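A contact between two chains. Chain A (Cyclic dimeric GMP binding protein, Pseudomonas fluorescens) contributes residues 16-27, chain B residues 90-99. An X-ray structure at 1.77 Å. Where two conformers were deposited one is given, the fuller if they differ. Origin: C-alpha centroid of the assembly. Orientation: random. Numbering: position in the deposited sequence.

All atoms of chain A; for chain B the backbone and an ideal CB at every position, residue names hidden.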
ATOM      1  N   GLN A  16      -5.000   1.456  12.310  1.00 22.06           N
ATOM      2  CA  GLN A  16      -4.412   0.834  11.128  1.00 22.42           C
ATOM      3  C   GLN A  16      -3.512   1.786  10.336  1.00 18.28           C
ATOM      4  O   GLN A  16      -2.389   1.425   9.991  1.00 18.97           O
ATOM      5  CB  GLN A  16      -5.495   0.230  10.224  1.00 23.94           C
ATOM      6  CG  GLN A  16      -4.938  -0.532   9.046  1.00 28.36           C
ATOM      7  CD  GLN A  16      -6.020  -1.258   8.268  1.00 34.62           C
ATOM      8  OE1 GLN A  16      -5.877  -2.435   7.941  1.00 43.93           O
ATOM      9  NE2 GLN A  16      -7.104  -0.558   7.963  1.00 31.05           N
ATOM     10  N   LEU A  17      -4.006   2.988  10.040  1.00 17.32           N
ATOM     11  CA  LEU A  17      -3.212   3.965   9.281  0.50 18.65           C
ATOM     12  C   LEU A  17      -1.972   4.382  10.053  1.00 19.70           C
ATOM     13  O   LEU A  17      -0.886   4.528   9.485  1.00 19.28           O
ATOM     14  CB  LEU A  17      -4.026   5.218   8.974  0.50 21.16           C
ATOM     15  CG  LEU A  17      -4.999   5.202   7.807  0.50 24.46           C
ATOM     16  CD1 LEU A  17      -5.692   6.559   7.742  0.50 25.43           C
ATOM     17  CD2 LEU A  17      -4.246   4.896   6.518  0.50 25.35           C
ATOM     18  N   ARG A  18      -2.118   4.575  11.361  1.00 19.46           N
ATOM     19  CA  ARG A  18      -0.962   4.951  12.187  1.00 20.21           C
ATOM     20  C   ARG A  18       0.088   3.839  12.162  1.00 19.78           C
ATOM     21  O   ARG A  18       1.276   4.104  11.995  1.00 20.25           O
ATOM     22  CB  ARG A  18      -1.383   5.257  13.630  1.00 21.49           C
ATOM     23  CG  ARG A  18      -0.242   5.742  14.502  1.00 30.09           C
ATOM     24  CD  ARG A  18      -0.742   6.553  15.688  1.00 35.28           C
ATOM     25  NE  ARG A  18      -1.716   5.815  16.480  1.00 43.23           N
ATOM     26  CZ  ARG A  18      -2.872   6.309  16.926  1.00 40.30           C
ATOM     27  NH1 ARG A  18      -3.678   5.539  17.648  1.00 45.73           N
ATOM     28  NH2 ARG A  18      -3.228   7.560  16.661  1.00 35.36           N
ATOM     29  N   SER A  19      -0.350   2.593  12.298  1.00 20.26           N
ATOM     30  CA  SER A  19       0.569   1.468  12.199  0.77 22.47           C
ATOM     31  C   SER A  19       1.216   1.400  10.822  1.00 23.43           C
ATOM     32  O   SER A  19       2.387   1.052  10.692  1.00 23.14           O
ATOM     33  CB  SER A  19      -0.138   0.156  12.533  0.77 23.55           C
ATOM     34  OG  SER A  19      -0.518   0.139  13.895  0.77 24.61           O
ATOM     35  N   HIS A  20       0.457   1.744   9.791  1.00 21.64           N
ATOM     36  CA  HIS A  20       0.989   1.750   8.432  1.00 21.29           C
ATOM     37  C   HIS A  20       2.159   2.744   8.335  1.00 19.40           C
ATOM     38  O   HIS A  20       3.228   2.422   7.802  1.00 19.37           O
ATOM     39  CB  HIS A  20      -0.135   2.091   7.446  1.00 18.23           C
ATOM     40  CG  HIS A  20       0.274   2.039   6.007  1.00 20.27           C
ATOM     41  ND1 HIS A  20       0.791   3.130   5.340  1.00 21.21           N
ATOM     42  CD2 HIS A  20       0.218   1.034   5.100  1.00 25.64           C
ATOM     43  CE1 HIS A  20       1.027   2.801   4.081  1.00 20.74           C
ATOM     44  NE2 HIS A  20       0.700   1.532   3.913  1.00 24.00           N
ATOM     45  N   ALA A  21       1.955   3.941   8.877  1.00 19.06           N
ATOM     46  CA  ALA A  21       2.975   4.988   8.837  1.00 18.84           C
ATOM     47  C   ALA A  21       4.178   4.628   9.710  1.00 21.00           C
ATOM     48  O   ALA A  21       5.330   4.808   9.306  1.00 20.16           O
ATOM     49  CB  ALA A  21       2.385   6.329   9.261  1.00 19.31           C
ATOM     50  N   GLN A  22       3.912   4.102  10.901  1.00 19.82           N
ATOM     51  CA  GLN A  22       4.991   3.712  11.796  0.53 21.16           C
ATOM     52  C   GLN A  22       5.839   2.598  11.200  1.00 23.66           C
ATOM     53  O   GLN A  22       7.073   2.636  11.272  1.00 22.05           O
ATOM     54  CB  GLN A  22       4.443   3.249  13.144  0.53 22.85           C
ATOM     55  CG  GLN A  22       5.549   2.870  14.103  0.53 22.72           C
ATOM     56  CD  GLN A  22       6.516   4.015  14.328  0.53 23.00           C
ATOM     57  OE1 GLN A  22       6.155   5.026  14.912  0.53 30.89           O
ATOM     58  NE2 GLN A  22       7.732   3.873  13.837  0.53 15.34           N
ATOM     59  N   ASP A  23       5.184   1.607  10.599  1.00 22.76           N
ATOM     60  CA  ASP A  23       5.914   0.497   9.997  1.00 26.14           C
ATOM     61  C   ASP A  23       6.833   0.973   8.879  1.00 23.33           C
ATOM     62  O   ASP A  23       7.956   0.494   8.753  1.00 23.38           O
ATOM     63  CB  ASP A  23       4.959  -0.583   9.481  1.00 25.27           C
ATOM     64  CG  ASP A  23       4.297  -1.361  10.611  1.00 31.78           C
ATOM     65  OD1 ASP A  23       4.687  -1.160  11.782  1.00 31.19           O
ATOM     66  OD2 ASP A  23       3.383  -2.167  10.330  1.00 32.84           O
ATOM     67  N   ALA A  24       6.354   1.920   8.078  1.00 18.44           N
ATOM     68  CA  ALA A  24       7.153   2.468   6.981  1.00 18.21           C
ATOM     69  C   ALA A  24       8.363   3.231   7.518  1.00 18.09           C
ATOM     70  O   ALA A  24       9.458   3.134   6.960  1.00 19.00           O
ATOM     71  CB  ALA A  24       6.300   3.389   6.088  1.00 18.11           C
ATOM     72  N   ALA A  25       8.157   4.008   8.580  1.00 17.95           N
ATOM     73  CA  ALA A  25       9.247   4.795   9.157  1.00 18.33           C
ATOM     74  C   ALA A  25      10.306   3.859   9.725  1.00 19.45           C
ATOM     75  O   ALA A  25      11.503   4.063   9.539  1.00 18.38           O
ATOM     76  CB  ALA A  25       8.731   5.728  10.254  1.00 17.29           C
ATOM     77  N   THR A  26       9.841   2.831  10.422  1.00 19.75           N
ATOM     78  CA  THR A  26      10.749   1.875  11.050  1.00 22.21           C
ATOM     79  C   THR A  26      11.544   1.135   9.981  1.00 21.99           C
ATOM     80  O   THR A  26      12.763   0.987  10.103  1.00 20.95           O
ATOM     81  CB  THR A  26       9.968   0.887  11.935  1.00 22.11           C
ATOM     82  OG1 THR A  26       9.366   1.612  13.013  1.00 21.31           O
ATOM     83  CG2 THR A  26      10.884  -0.223  12.489  1.00 22.48           C
ATOM     84  N   ALA A  27      10.857   0.693   8.927  1.00 22.34           N
ATOM     85  CA  ALA A  27      11.531  -0.018   7.845  1.00 25.18           C
ATOM     86  C   ALA A  27      12.541   0.878   7.128  1.00 24.41           C
ATOM     87  O   ALA A  27      13.641   0.433   6.766  1.00 22.62           O
ATOM     88  CB  ALA A  27      10.518  -0.581   6.852  1.00 27.73           C
TER
ATOM     89  N   UNK B  90     -13.564  13.064   9.694  1.00 19.44           N
ATOM     90  CA  UNK B  90     -12.567  13.957  10.288  1.00 19.80           C
ATOM     91  C   UNK B  90     -11.311  13.298  10.838  1.00 22.22           C
ATOM     92  O   UNK B  90     -10.900  13.560  11.980  1.00 19.15           O
ATOM     93  CB  UNK B  90     -13.227  14.745  11.421  1.00 19.80           C
ATOM     94  N   UNK B  91     -10.674  12.453  10.032  1.00 19.68           N
ATOM     95  CA  UNK B  91      -9.418  11.819  10.448  1.00 19.44           C
ATOM     96  C   UNK B  91      -8.308  12.859  10.646  1.00 18.25           C
ATOM     97  O   UNK B  91      -8.176  13.805   9.863  1.00 23.64           O
ATOM     98  CB  UNK B  91      -8.982  10.780   9.413  1.00 19.44           C
ATOM     99  N   UNK B  92      -7.536  12.711  11.720  1.00 20.44           N
ATOM    100  CA  UNK B  92      -6.314  13.489  11.864  1.00 20.83           C
ATOM    101  C   UNK B  92      -5.184  12.777  11.116  1.00 22.36           C
ATOM    102  O   UNK B  92      -5.291  11.589  10.813  1.00 22.68           O
ATOM    103  CB  UNK B  92      -5.959  13.684  13.339  1.00 20.83           C
ATOM    104  N   UNK B  93      -4.103  13.504  10.802  1.00 22.86           N
ATOM    105  CA  UNK B  93      -3.005  12.866  10.067  1.00 21.68           C
ATOM    106  C   UNK B  93      -2.476  11.654  10.828  1.00 22.77           C
ATOM    107  O   UNK B  93      -2.424  11.662  12.063  1.00 22.19           O
ATOM    108  CB  UNK B  93      -1.873  13.865   9.819  1.00 21.68           C
ATOM    109  N   UNK B  94      -2.126  10.615  10.076  1.00 20.43           N
ATOM    110  CA  UNK B  94      -1.598   9.365  10.612  1.00 21.68           C
ATOM    111  C   UNK B  94      -0.096   9.336  10.387  1.00 21.30           C
ATOM    112  O   UNK B  94       0.372   9.184   9.256  1.00 21.60           O
ATOM    113  CB  UNK B  94      -2.271   8.153   9.964  1.00 21.68           C
ATOM    114  N   UNK B  95       0.661   9.487  11.470  1.00 20.24           N
ATOM    115  CA  UNK B  95       2.094   9.638  11.343  1.00 19.79           C
ATOM    116  C   UNK B  95       2.881   8.656  12.168  1.00 20.73           C
ATOM    117  O   UNK B  95       2.383   8.100  13.159  1.00 22.45           O
ATOM    118  CB  UNK B  95       2.500  11.062  11.730  1.00 19.79           C
ATOM    119  N   UNK B  96       4.119   8.435  11.747  1.00 18.43           N
ATOM    120  CA  UNK B  96       5.030   7.609  12.507  1.00 20.31           C
ATOM    121  C   UNK B  96       6.445   8.106  12.305  1.00 19.06           C
ATOM    122  O   UNK B  96       6.760   8.719  11.287  1.00 21.66           O
ATOM    123  CB  UNK B  96       4.905   6.138  12.103  1.00 20.31           C
ATOM    124  N   UNK B  97       7.301   7.850  13.282  1.00 19.22           N
ATOM    125  CA  UNK B  97       8.690   8.214  13.121  1.00 21.70           C
ATOM    126  C   UNK B  97       9.627   7.170  13.701  1.00 19.78           C
ATOM    127  O   UNK B  97       9.241   6.371  14.574  1.00 20.09           O
ATOM    128  CB  UNK B  97       8.953   9.572  13.774  1.00 21.70           C
ATOM    129  N   UNK B  98      10.859   7.178  13.213  1.00 18.91           N
ATOM    130  CA  UNK B  98      11.867   6.246  13.702  1.00 19.09           C
ATOM    131  C   UNK B  98      13.242   6.889  13.635  1.00 20.75           C
ATOM    132  O   UNK B  98      13.469   7.789  12.825  1.00 20.06           O
ATOM    133  CB  UNK B  98      11.843   4.946  12.896  1.00 19.09           C
ATOM    134  N   UNK B  99      14.166   6.399  14.457  1.00 19.07           N
ATOM    135  CA  UNK B  99      15.515   6.960  14.505  1.00 22.39           C
ATOM    136  C   UNK B  99      16.520   6.108  13.752  1.00 25.38           C
ATOM    137  O   UNK B  99      16.468   4.879  13.790  1.00 25.47           O
ATOM    138  CB  UNK B  99      15.967   7.122  15.958  1.00 22.39           C
TER

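The helix of chain A, residues 16-27, lies against an extended segment of chain B. The axes of the helix and of strand 94-99 come within 6.0 Å and run in roughly the same direction, at 25°.

Position 90 is out of reach of the helix. Its phi/psi is 54/51, and positive phi by itself favours glycine. The residue is Gly B90, which follows a helix.

At position 91 the CA-to-CB bond points toward chain A, but the ideal CB has nothing of the helix within 5.5 Å. A long side chain is needed to make contact. Leu A17 offers an apolar end, so leucine, isoleucine or methionine would suit. The residue is Leu B91, with rotamer m, t. Its CD1 meets CD1 of Leu A17 at 4.2 Å.

Position 92 is out of reach, so chain A sets no demand. The residue is Glu B92. Position 93 points away. Phi of -57° is compatible with proline, but many residues would do. It is Pro B93.

Position 94 points toward the helix. The ideal CB is already 3.6 Å from CB of Leu A17 and 3.8 Å from N of Arg A18. Little space lies ahead, and the surroundings are largely apolar, so a small side chain fits best: alanine, perhaps serine. The residue is Ala B94. Its CB packs on CB of Leu A17 at 3.6 Å.

Position 95 points away, and its ideal CB is 5.3 Å from CB of Ala A21. There is room, so chain A would accept many side chains. The residue is Gly B95. Its backbone still touches the helix: its O is 3.8 Å from CG of Arg A18.

Position 96 is the strictest. It points toward the helix, and CA atoms here and at Gln A22 are 4.0 Å apart. An ideal CB would sit 2.4 Å from CA of Gln A22 and 2.9 Å from C of Ala A21, both clashes. With this backbone only glycine fits. The residue is Gly B96. Its bare CA lets the strand come close.

Position 97 points away, so polar or charged residues would suit, among others. Its backbone matters more than its side chain. The residue is Asp B97, whose O accepts a hydrogen bond from NE2 of Gln A22 at 3.0 Å. Its N gives a weak one to OE1 of Gln A22 at 3.5 Å. NE2 of Gln A22 also donates to OG1 of Thr A26 at 2.9 Å, which ties the amide to its own helix.

Position 98 points toward the helix again. The ideal CB is 3.5 Å from O of Ala A25 and 3.7 Å from CA of Thr A26. A small residue is favoured: alanine, possibly serine. It is Ala B98, with CB 4.1 Å from CB of Ala A25.

Position 99 points away, beyond contact, and is open to many residues. It is Leu B99.

Chain B, residues 90-99: GLEPAGGDAL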
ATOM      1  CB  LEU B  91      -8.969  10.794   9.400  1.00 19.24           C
ATOM      2  CG  LEU B  91      -9.883   9.595   9.148  1.00 21.50           C
ATOM      3  CD1 LEU B  91      -9.304   8.746   8.028  1.00 25.30           C
ATOM      4  CD2 LEU B  91     -10.045   8.762  10.422  1.00 19.02           C
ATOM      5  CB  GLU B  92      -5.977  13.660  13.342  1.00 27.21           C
ATOM      6  CG  GLU B  92      -7.070  14.409  14.089  1.00 32.75           C
ATOM      7  CD  GLU B  92      -6.698  14.715  15.518  1.00 42.22           C
ATOM      8  OE1 GLU B  92      -6.368  13.769  16.263  1.00 41.07           O
ATOM      9  OE2 GLU B  92      -6.737  15.906  15.890  1.00 49.96           O
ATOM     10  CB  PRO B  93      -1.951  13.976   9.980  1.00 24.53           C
ATOM     11  CG  PRO B  93      -2.770  15.269  10.062  1.00 28.17           C
ATOM     12  CD  PRO B  93      -3.874  14.948  11.022  1.00 28.51           C
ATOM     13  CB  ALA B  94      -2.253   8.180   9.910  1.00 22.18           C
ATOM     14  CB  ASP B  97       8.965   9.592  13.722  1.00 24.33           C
ATOM     15  CG  ASP B  97       8.549   9.687  15.166  1.00 38.02           C
ATOM     16  OD1 ASP B  97       9.159   8.992  16.004  1.00 43.77           O
ATOM     17  OD2 ASP B  97       7.615  10.458  15.469  1.00 48.16           O
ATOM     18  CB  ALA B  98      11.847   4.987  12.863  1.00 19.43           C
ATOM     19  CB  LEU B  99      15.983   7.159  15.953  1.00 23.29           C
ATOM     20  CG  LEU B  99      15.175   8.222  16.712  1.00 28.57           C
ATOM     21  CD1 LEU B  99      15.607   8.351  18.166  1.00 29.50           C
ATOM     22  CD2 LEU B  99      15.244   9.577  16.002  1.00 30.77           C
TER
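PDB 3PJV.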